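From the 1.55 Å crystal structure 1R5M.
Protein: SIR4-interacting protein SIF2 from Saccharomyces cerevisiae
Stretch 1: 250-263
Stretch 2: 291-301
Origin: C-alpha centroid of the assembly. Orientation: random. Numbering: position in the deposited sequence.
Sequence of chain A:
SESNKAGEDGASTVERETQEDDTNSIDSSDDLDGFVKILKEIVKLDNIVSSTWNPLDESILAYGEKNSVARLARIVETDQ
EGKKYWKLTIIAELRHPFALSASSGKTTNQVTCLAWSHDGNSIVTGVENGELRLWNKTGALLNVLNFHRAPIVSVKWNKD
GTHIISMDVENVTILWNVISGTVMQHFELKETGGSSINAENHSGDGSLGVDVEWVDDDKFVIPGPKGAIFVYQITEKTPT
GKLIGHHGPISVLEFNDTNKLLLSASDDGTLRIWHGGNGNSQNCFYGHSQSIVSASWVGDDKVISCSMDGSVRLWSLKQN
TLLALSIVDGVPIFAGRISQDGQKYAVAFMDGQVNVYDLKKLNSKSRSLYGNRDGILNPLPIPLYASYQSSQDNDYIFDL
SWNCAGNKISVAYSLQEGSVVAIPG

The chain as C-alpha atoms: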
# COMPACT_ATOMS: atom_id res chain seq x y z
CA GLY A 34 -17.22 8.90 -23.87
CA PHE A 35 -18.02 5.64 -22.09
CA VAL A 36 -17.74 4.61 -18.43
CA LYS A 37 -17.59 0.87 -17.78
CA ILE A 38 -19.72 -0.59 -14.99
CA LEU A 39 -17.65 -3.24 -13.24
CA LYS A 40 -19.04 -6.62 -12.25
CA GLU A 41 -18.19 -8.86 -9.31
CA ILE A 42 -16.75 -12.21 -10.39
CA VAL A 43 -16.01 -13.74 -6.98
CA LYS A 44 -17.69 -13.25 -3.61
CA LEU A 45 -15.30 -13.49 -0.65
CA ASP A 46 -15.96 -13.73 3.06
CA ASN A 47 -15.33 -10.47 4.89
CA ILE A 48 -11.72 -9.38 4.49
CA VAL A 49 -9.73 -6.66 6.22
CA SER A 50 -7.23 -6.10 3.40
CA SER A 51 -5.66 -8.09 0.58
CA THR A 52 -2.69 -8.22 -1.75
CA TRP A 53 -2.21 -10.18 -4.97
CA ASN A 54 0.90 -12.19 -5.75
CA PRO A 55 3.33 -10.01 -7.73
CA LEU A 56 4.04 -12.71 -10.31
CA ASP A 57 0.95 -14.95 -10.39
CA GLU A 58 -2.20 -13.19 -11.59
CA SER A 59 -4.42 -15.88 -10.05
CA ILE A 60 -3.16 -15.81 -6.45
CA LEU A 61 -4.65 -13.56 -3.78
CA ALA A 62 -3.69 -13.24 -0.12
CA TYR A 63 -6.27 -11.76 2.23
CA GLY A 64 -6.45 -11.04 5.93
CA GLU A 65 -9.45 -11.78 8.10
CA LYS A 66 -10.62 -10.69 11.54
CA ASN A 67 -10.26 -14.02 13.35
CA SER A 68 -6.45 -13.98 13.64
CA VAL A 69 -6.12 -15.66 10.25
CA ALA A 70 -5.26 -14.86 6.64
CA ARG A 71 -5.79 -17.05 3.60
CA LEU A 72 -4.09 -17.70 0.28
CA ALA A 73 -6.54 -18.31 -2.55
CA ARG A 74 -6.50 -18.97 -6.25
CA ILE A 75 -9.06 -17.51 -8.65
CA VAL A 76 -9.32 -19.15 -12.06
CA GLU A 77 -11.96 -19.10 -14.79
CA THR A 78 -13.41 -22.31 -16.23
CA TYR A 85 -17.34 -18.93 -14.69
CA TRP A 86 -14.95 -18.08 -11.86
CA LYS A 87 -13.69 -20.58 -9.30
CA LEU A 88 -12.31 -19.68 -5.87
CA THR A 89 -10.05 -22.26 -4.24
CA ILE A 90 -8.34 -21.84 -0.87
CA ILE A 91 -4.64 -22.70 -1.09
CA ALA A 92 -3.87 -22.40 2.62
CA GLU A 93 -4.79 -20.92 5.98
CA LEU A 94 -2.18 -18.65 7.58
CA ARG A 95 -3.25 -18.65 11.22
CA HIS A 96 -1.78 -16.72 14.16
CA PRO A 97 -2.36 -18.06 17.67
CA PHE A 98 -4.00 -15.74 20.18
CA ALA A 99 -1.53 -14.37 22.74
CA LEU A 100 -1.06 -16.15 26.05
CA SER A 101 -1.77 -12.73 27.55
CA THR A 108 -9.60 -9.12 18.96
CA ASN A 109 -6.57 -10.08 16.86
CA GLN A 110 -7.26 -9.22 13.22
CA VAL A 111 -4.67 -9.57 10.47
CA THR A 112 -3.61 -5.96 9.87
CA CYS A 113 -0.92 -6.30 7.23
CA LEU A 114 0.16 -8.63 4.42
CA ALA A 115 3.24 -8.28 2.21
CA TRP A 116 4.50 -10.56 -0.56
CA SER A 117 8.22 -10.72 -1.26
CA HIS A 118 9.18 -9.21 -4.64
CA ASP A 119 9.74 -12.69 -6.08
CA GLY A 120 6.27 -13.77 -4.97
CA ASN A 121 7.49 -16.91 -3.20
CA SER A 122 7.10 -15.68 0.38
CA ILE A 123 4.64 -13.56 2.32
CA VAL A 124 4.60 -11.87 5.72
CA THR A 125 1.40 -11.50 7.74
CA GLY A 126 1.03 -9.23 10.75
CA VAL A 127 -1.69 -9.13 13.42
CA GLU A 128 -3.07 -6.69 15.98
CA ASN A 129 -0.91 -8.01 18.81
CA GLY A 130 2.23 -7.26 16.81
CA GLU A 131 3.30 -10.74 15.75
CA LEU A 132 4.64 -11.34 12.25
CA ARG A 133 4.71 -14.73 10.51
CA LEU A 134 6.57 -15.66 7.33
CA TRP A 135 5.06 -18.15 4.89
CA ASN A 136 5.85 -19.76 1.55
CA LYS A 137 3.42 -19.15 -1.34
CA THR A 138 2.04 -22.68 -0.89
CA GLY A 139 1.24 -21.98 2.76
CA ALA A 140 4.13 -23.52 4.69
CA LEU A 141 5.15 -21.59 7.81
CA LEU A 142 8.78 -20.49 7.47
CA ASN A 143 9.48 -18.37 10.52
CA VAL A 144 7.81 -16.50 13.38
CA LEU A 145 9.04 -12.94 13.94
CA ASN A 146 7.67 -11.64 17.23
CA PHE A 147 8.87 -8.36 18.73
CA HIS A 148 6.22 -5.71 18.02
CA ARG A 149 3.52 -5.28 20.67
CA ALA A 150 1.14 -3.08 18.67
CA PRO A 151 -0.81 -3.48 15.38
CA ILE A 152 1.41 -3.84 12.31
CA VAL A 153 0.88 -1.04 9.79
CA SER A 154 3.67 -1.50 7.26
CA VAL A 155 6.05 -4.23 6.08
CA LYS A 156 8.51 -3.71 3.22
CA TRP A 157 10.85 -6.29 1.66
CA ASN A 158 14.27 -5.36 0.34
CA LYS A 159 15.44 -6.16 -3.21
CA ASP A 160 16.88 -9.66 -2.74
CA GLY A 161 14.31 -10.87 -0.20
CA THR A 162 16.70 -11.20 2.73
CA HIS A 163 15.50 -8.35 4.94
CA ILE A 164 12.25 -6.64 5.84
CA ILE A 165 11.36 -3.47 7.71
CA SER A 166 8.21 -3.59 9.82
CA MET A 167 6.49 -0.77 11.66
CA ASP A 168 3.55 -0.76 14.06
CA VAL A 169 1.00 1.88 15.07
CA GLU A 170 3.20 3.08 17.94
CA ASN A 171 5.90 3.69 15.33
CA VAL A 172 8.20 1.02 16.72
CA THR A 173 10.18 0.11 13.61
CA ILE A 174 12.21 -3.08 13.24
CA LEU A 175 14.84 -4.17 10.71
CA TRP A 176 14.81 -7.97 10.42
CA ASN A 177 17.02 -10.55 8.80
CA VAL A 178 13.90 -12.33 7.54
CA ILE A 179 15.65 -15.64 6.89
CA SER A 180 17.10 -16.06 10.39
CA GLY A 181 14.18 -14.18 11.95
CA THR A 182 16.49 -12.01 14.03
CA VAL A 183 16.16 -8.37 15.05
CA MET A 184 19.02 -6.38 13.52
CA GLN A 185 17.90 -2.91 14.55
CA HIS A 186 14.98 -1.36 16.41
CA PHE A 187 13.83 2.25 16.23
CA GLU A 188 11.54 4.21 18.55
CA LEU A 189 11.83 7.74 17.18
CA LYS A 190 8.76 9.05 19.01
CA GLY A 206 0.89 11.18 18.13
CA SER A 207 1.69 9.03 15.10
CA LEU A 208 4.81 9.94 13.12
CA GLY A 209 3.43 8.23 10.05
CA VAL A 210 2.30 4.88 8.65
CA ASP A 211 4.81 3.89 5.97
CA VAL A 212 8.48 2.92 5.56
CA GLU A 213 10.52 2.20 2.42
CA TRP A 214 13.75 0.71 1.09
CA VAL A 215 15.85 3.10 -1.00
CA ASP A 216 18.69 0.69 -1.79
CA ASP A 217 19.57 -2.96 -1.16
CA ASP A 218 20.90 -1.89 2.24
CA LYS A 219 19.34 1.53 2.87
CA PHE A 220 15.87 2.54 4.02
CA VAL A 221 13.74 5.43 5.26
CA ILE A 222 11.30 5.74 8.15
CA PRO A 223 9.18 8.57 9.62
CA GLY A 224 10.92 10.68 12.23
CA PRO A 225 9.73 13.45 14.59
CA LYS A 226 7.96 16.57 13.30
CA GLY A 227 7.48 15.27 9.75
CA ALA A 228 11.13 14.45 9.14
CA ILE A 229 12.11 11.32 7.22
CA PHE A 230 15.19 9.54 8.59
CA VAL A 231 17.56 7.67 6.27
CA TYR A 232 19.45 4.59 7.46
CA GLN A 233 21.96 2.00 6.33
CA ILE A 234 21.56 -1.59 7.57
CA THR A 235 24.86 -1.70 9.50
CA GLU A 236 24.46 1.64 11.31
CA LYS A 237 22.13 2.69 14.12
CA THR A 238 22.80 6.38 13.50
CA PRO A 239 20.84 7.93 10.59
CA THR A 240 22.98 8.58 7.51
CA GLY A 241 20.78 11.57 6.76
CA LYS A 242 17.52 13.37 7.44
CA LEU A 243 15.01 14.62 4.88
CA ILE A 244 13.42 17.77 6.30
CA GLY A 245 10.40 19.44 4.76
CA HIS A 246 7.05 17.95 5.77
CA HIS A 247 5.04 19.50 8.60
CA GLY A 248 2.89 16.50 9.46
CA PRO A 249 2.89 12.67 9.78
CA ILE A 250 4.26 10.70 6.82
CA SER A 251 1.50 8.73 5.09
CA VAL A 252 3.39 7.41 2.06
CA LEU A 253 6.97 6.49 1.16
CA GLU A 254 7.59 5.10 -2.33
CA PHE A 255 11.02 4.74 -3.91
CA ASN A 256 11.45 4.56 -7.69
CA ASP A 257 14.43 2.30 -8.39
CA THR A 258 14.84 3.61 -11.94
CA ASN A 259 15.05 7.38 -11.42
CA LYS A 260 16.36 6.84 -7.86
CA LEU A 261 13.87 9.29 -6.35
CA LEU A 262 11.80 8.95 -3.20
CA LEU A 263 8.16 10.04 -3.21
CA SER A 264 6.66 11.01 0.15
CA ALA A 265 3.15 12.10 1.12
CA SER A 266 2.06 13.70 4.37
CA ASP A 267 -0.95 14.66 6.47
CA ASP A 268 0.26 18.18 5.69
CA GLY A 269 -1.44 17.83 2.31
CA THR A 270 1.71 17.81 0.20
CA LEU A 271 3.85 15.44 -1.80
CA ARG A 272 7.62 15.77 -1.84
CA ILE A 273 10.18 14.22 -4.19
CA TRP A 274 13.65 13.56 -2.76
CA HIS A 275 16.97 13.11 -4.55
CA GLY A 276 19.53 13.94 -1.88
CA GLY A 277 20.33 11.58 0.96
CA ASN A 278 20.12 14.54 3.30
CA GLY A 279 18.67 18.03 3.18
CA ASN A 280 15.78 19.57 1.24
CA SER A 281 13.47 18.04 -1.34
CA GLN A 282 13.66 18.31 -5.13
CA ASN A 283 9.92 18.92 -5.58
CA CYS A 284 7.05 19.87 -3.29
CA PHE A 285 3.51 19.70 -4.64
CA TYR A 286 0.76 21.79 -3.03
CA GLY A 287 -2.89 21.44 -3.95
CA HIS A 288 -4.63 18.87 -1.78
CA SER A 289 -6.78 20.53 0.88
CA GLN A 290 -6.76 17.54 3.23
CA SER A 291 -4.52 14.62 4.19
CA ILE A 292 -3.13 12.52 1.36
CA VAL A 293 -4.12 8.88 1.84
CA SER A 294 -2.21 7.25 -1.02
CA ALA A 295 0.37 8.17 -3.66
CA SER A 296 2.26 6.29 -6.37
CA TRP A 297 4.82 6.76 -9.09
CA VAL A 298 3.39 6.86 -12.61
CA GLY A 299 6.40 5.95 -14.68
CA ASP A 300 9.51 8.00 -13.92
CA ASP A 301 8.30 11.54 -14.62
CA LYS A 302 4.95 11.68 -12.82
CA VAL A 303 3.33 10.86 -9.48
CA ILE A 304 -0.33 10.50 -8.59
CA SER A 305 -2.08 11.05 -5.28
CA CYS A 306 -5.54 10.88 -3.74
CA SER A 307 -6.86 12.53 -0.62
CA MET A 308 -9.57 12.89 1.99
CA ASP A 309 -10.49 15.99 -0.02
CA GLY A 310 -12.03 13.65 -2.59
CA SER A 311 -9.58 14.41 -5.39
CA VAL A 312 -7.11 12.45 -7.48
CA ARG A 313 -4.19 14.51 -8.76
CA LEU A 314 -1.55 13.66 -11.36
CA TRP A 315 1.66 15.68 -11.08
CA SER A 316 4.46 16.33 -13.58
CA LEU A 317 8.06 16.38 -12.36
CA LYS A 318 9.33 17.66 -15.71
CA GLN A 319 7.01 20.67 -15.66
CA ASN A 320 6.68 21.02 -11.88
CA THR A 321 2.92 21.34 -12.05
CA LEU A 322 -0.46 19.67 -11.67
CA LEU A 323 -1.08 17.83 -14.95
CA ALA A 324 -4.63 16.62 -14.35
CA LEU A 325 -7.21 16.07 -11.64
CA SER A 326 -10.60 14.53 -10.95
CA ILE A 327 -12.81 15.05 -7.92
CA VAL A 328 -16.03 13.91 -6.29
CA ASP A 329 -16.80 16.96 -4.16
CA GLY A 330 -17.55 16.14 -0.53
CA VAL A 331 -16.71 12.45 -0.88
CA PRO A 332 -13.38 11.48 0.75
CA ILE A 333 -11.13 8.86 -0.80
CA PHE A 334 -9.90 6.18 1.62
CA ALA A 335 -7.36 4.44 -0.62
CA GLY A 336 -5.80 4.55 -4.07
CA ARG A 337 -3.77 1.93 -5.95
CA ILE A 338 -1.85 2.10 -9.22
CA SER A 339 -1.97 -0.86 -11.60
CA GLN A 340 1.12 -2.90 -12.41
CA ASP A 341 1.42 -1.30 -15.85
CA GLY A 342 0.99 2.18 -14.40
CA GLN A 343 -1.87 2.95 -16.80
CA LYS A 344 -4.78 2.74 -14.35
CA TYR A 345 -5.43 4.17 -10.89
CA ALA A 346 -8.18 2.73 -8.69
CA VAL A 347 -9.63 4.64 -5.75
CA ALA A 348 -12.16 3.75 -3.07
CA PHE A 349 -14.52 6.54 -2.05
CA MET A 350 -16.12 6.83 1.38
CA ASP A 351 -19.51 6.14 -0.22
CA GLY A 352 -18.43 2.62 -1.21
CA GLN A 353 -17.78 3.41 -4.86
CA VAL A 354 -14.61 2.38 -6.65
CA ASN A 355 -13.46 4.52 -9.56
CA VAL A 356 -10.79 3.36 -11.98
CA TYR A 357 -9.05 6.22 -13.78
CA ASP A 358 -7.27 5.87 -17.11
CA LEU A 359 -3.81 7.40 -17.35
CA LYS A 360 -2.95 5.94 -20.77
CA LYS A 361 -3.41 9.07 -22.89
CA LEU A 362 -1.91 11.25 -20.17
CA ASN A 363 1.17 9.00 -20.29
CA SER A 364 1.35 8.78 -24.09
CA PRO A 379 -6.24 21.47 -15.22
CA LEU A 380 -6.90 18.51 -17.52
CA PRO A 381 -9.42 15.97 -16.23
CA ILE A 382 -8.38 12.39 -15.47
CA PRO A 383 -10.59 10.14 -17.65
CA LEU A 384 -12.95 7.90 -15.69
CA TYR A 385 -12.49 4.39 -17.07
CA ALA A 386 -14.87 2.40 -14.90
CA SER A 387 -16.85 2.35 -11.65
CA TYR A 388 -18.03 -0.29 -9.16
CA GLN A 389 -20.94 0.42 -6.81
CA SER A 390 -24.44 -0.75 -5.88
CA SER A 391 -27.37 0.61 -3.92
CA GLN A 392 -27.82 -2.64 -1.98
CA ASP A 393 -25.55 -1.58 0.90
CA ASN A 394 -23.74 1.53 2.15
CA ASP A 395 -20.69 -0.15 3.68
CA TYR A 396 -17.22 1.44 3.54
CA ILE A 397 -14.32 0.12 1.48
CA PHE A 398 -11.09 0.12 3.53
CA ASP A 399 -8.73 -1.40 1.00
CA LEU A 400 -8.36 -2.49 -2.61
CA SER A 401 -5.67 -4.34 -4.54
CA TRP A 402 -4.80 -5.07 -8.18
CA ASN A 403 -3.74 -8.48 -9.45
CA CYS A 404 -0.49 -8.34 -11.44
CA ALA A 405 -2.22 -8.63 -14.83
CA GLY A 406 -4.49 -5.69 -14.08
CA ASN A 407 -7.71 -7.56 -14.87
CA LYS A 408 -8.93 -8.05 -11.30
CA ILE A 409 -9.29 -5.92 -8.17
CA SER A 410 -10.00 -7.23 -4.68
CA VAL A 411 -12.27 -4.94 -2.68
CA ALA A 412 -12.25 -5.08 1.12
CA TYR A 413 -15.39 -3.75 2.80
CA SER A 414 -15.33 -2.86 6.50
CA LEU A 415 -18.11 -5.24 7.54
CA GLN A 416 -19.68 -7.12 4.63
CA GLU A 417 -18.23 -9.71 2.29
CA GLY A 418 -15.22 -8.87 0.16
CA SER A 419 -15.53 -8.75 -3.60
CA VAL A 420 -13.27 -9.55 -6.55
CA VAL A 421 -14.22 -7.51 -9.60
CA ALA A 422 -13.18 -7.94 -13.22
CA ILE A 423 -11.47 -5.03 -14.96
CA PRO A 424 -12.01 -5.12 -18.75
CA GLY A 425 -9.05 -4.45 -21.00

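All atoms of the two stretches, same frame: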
# COMPACT_ATOMS: atom_id res chain seq x y z
N ILE A 250 3.97 11.24 8.14
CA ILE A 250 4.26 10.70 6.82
C ILE A 250 3.31 9.55 6.51
O ILE A 250 3.31 8.53 7.19
CB ILE A 250 5.72 10.20 6.76
CG1 ILE A 250 6.68 11.34 7.15
CG2 ILE A 250 6.04 9.70 5.36
CD1 ILE A 250 6.57 12.58 6.28
N SER A 251 2.50 9.73 5.47
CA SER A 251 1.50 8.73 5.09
C SER A 251 1.94 7.79 3.98
O SER A 251 1.41 6.68 3.85
CB SER A 251 0.21 9.44 4.66
OG SER A 251 0.47 10.33 3.58
N VAL A 252 2.91 8.22 3.18
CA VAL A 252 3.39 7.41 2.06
C VAL A 252 4.87 7.59 1.80
O VAL A 252 5.39 8.70 1.85
CB VAL A 252 2.67 7.80 0.74
CG1 VAL A 252 3.12 6.88 -0.40
CG2 VAL A 252 1.16 7.75 0.91
N LEU A 253 5.55 6.48 1.51
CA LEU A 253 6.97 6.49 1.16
C LEU A 253 7.12 5.46 0.05
O LEU A 253 6.93 4.27 0.27
CB LEU A 253 7.85 6.13 2.36
CG LEU A 253 7.96 7.24 3.42
CD1 LEU A 253 8.66 6.69 4.65
CD2 LEU A 253 8.73 8.43 2.86
N GLU A 254 7.43 5.95 -1.15
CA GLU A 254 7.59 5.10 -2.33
C GLU A 254 8.85 5.47 -3.11
O GLU A 254 8.98 6.58 -3.62
CB GLU A 254 6.38 5.25 -3.26
CG GLU A 254 5.08 4.69 -2.72
CD GLU A 254 5.05 3.17 -2.72
OE1 GLU A 254 6.00 2.55 -3.26
OE2 GLU A 254 4.09 2.59 -2.18
N PHE A 255 9.78 4.52 -3.19
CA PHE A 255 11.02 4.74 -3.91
C PHE A 255 10.94 4.18 -5.33
O PHE A 255 10.44 3.08 -5.54
CB PHE A 255 12.19 4.08 -3.17
CG PHE A 255 13.53 4.34 -3.79
CD1 PHE A 255 14.10 5.61 -3.72
CD2 PHE A 255 14.22 3.32 -4.43
CE1 PHE A 255 15.36 5.86 -4.29
CE2 PHE A 255 15.47 3.56 -5.00
CZ PHE A 255 16.04 4.83 -4.93
N ASN A 256 11.43 4.96 -6.29
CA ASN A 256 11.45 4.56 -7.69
C ASN A 256 12.89 4.14 -7.96
O ASN A 256 13.81 4.96 -7.96
CB ASN A 256 11.02 5.76 -8.56
CG ASN A 256 11.00 5.45 -10.04
OD1 ASN A 256 10.12 5.91 -10.77
ND2 ASN A 256 11.98 4.68 -10.51
N ASP A 257 13.10 2.84 -8.18
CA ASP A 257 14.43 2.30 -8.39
C ASP A 257 15.06 2.62 -9.75
O ASP A 257 16.22 2.30 -9.98
CB ASP A 257 14.42 0.79 -8.17
CG ASP A 257 15.81 0.23 -7.92
OD1 ASP A 257 16.54 0.81 -7.09
OD2 ASP A 257 16.17 -0.79 -8.53
N THR A 258 14.30 3.25 -10.64
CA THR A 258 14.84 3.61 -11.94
C THR A 258 15.39 5.03 -11.92
O THR A 258 16.54 5.25 -12.30
CB THR A 258 13.77 3.50 -13.05
OG1 THR A 258 13.36 2.13 -13.17
CG2 THR A 258 14.35 3.96 -14.39
N ASN A 259 14.58 6.00 -11.47
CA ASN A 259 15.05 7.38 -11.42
C ASN A 259 15.73 7.69 -10.08
O ASN A 259 16.25 8.79 -9.88
CB ASN A 259 13.91 8.37 -11.68
CG ASN A 259 12.79 8.28 -10.66
OD1 ASN A 259 12.97 7.73 -9.58
ND2 ASN A 259 11.64 8.85 -10.99
N LYS A 260 15.73 6.72 -9.17
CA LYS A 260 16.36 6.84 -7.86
C LYS A 260 15.81 7.98 -7.00
O LYS A 260 16.54 8.62 -6.24
CB LYS A 260 17.88 7.01 -8.01
CG LYS A 260 18.54 5.91 -8.81
CD LYS A 260 18.32 4.54 -8.18
CE LYS A 260 19.03 3.45 -8.97
NZ LYS A 260 18.77 2.09 -8.41
N LEU A 261 14.51 8.23 -7.13
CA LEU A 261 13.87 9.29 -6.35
C LEU A 261 12.87 8.71 -5.37
O LEU A 261 12.23 7.69 -5.65
CB LEU A 261 13.15 10.27 -7.27
CG LEU A 261 14.01 11.04 -8.28
CD1 LEU A 261 13.11 11.89 -9.16
CD2 LEU A 261 15.02 11.93 -7.54
N LEU A 262 12.74 9.37 -4.23
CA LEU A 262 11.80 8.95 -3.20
C LEU A 262 10.59 9.88 -3.22
O LEU A 262 10.74 11.10 -3.23
CB LEU A 262 12.44 9.04 -1.81
CG LEU A 262 11.50 8.78 -0.63
CD1 LEU A 262 11.09 7.31 -0.62
CD2 LEU A 262 12.19 9.16 0.67
N LEU A 263 9.40 9.29 -3.24
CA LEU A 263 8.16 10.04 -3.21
C LEU A 263 7.61 9.92 -1.80
O LEU A 263 7.54 8.82 -1.25
CB LEU A 263 7.14 9.45 -4.19
CG LEU A 263 5.67 9.81 -3.94
CD1 LEU A 263 5.42 11.29 -4.22
CD2 LEU A 263 4.78 8.95 -4.83
N SER A 291 -5.53 15.67 4.15
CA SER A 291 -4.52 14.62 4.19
C SER A 291 -4.50 13.74 2.95
O SER A 291 -5.55 13.38 2.41
CB SER A 291 -4.72 13.74 5.43
OG SER A 291 -4.63 14.51 6.61
N ILE A 292 -3.30 13.39 2.51
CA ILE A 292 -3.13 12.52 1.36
C ILE A 292 -3.11 11.09 1.89
O ILE A 292 -2.29 10.74 2.74
CB ILE A 292 -1.81 12.84 0.62
CG1 ILE A 292 -1.92 14.23 -0.02
CG2 ILE A 292 -1.53 11.78 -0.43
CD1 ILE A 292 -0.66 14.72 -0.69
N VAL A 293 -4.02 10.26 1.38
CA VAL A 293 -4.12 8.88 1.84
C VAL A 293 -3.26 7.88 1.08
O VAL A 293 -2.82 6.88 1.65
CB VAL A 293 -5.59 8.41 1.84
CG1 VAL A 293 -6.43 9.30 2.74
CG2 VAL A 293 -6.15 8.42 0.42
N SER A 294 -3.02 8.15 -0.20
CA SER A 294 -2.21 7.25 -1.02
C SER A 294 -1.52 8.04 -2.13
O SER A 294 -2.02 9.08 -2.56
CB SER A 294 -3.08 6.17 -1.68
OG SER A 294 -3.89 5.49 -0.74
N ALA A 295 -0.37 7.55 -2.58
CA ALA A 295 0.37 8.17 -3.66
C ALA A 295 1.27 7.13 -4.31
O ALA A 295 1.78 6.23 -3.63
CB ALA A 295 1.21 9.34 -3.14
N SER A 296 1.45 7.24 -5.62
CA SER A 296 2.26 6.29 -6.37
C SER A 296 3.01 6.96 -7.51
O SER A 296 2.63 8.03 -7.98
CB SER A 296 1.38 5.21 -7.00
OG SER A 296 0.69 4.43 -6.05
N TRP A 297 4.07 6.29 -7.95
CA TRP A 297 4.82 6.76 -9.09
C TRP A 297 4.03 6.33 -10.32
O TRP A 297 3.39 5.27 -10.32
CB TRP A 297 6.20 6.10 -9.15
CG TRP A 297 7.19 6.72 -8.26
CD1 TRP A 297 7.56 6.30 -7.01
CD2 TRP A 297 7.92 7.92 -8.51
NE1 TRP A 297 8.47 7.17 -6.47
CE2 TRP A 297 8.71 8.18 -7.37
CE3 TRP A 297 7.97 8.81 -9.59
CZ2 TRP A 297 9.55 9.29 -7.28
CZ3 TRP A 297 8.81 9.92 -9.50
CH2 TRP A 297 9.59 10.15 -8.35
N VAL A 298 4.05 7.17 -11.34
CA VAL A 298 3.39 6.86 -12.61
C VAL A 298 4.56 7.00 -13.57
O VAL A 298 4.86 8.09 -14.06
CB VAL A 298 2.28 7.87 -12.95
CG1 VAL A 298 1.69 7.54 -14.31
CG2 VAL A 298 1.20 7.83 -11.87
N GLY A 299 5.24 5.89 -13.83
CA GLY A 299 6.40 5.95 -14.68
C GLY A 299 7.51 6.63 -13.89
O GLY A 299 7.54 6.54 -12.65
N ASP A 300 8.40 7.33 -14.57
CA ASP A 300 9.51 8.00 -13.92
C ASP A 300 9.40 9.52 -13.86
O ASP A 300 10.19 10.16 -13.17
CB ASP A 300 10.81 7.64 -14.64
CG ASP A 300 11.10 6.15 -14.62
OD1 ASP A 300 11.83 5.68 -15.52
OD2 ASP A 300 10.61 5.45 -13.71
N ASP A 301 8.44 10.09 -14.57
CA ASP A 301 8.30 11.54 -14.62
C ASP A 301 7.03 12.10 -14.00
O ASP A 301 6.80 13.30 -14.05
CB ASP A 301 8.37 12.03 -16.07
CG ASP A 301 9.48 11.38 -16.86
OD1 ASP A 301 10.64 11.41 -16.39
OD2 ASP A 301 9.20 10.85 -17.95
O HOH W 1 -1.54 6.35 4.13
O HOH W 2 1.63 3.74 -2.49

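Neighbouring strands can pack side by side without backbone hydrogen bonds between them, and the contact then rests largely on side chains of well-matched shape. The two stretches of SIF2 considered here illustrate the principle. Strand 250-256 and strand 292-298 run nearly parallel, 9° apart, with axes 6.4 Å apart at their closest, and no direct backbone-to-backbone hydrogen bond links them. Together the stretches bury 635 Å², and the largest single share belongs to Trp297.

The hollow that receives this indole is built by a hairpin. In stretch 1 the chain turns back on itself, and backbone hydrogen bonds from Glu254 N to Leu263 O and from Leu263 N to Glu254 O, 2.9 and 2.8 Å long, hold its two arms together. Alternation along the strands sends Val252, Glu254 and Asn256 toward the second stretch while Leu253 and Phe255 point away; on the returning arm Leu261 and Leu263 point toward it and Leu262 away. Trp297, with chi1 at -81°, lays its ring into the resulting groove. Asn256 CB covers one face, 3.6 Å from the centroid of the five-membered ring and only 11° off its normal, a CH-pi contact. Leu263 CD2 lies over the opposite face, so the flat indole is held as a wedge between two side chains. Farther out on the six-membered ring, Leu261 CB comes within 3.7 Å of Trp297 CH2. A broad, rigid aromatic suits this site because it fills a long slot while carrying one polar group, and that group is satisfied at the ring edge: Trp297 NE1 donates to Glu254 O at 3.0 Å. The same carbonyl accepts the hairpin bond from Leu263 N, so the indole is pinned directly to the framework of its groove.

Beside this large bump the packing calls for a small one. Ala295 points toward the first stretch, and its methyl group packs against two branched residues, with Ala295 CB 4.1 Å from Val252 CG1 and 4.0 Å from Leu263 CD2. Leu263 thus serves both neighbours, reaching the alanine and covering the indole.

Polar contacts complete the interface. At the start of the strands, Ser251, short and in the p rotamer, swings its hydroxyl across so that Ser251 OG donates to Ile292 O at 2.9 Å. A water bridges nearby, donating to Ser251 O and Val293 O, and midway along the strands a second water donates to Glu254 OE2 and Ala295 O; each gives two acceptors a shared donor. At the turn, Asn259 uses both ends of its amide: Asn259 ND2 donates to Asp300 O at 2.9 Å, while Asn259 OD1 accepts from Leu261 N at 2.9 Å within its own stretch. One compact side chain therefore braces the hairpin and ties it to the loop beyond Trp297. There Gly299, at a phi of 73°, adopts a conformation that favours glycine.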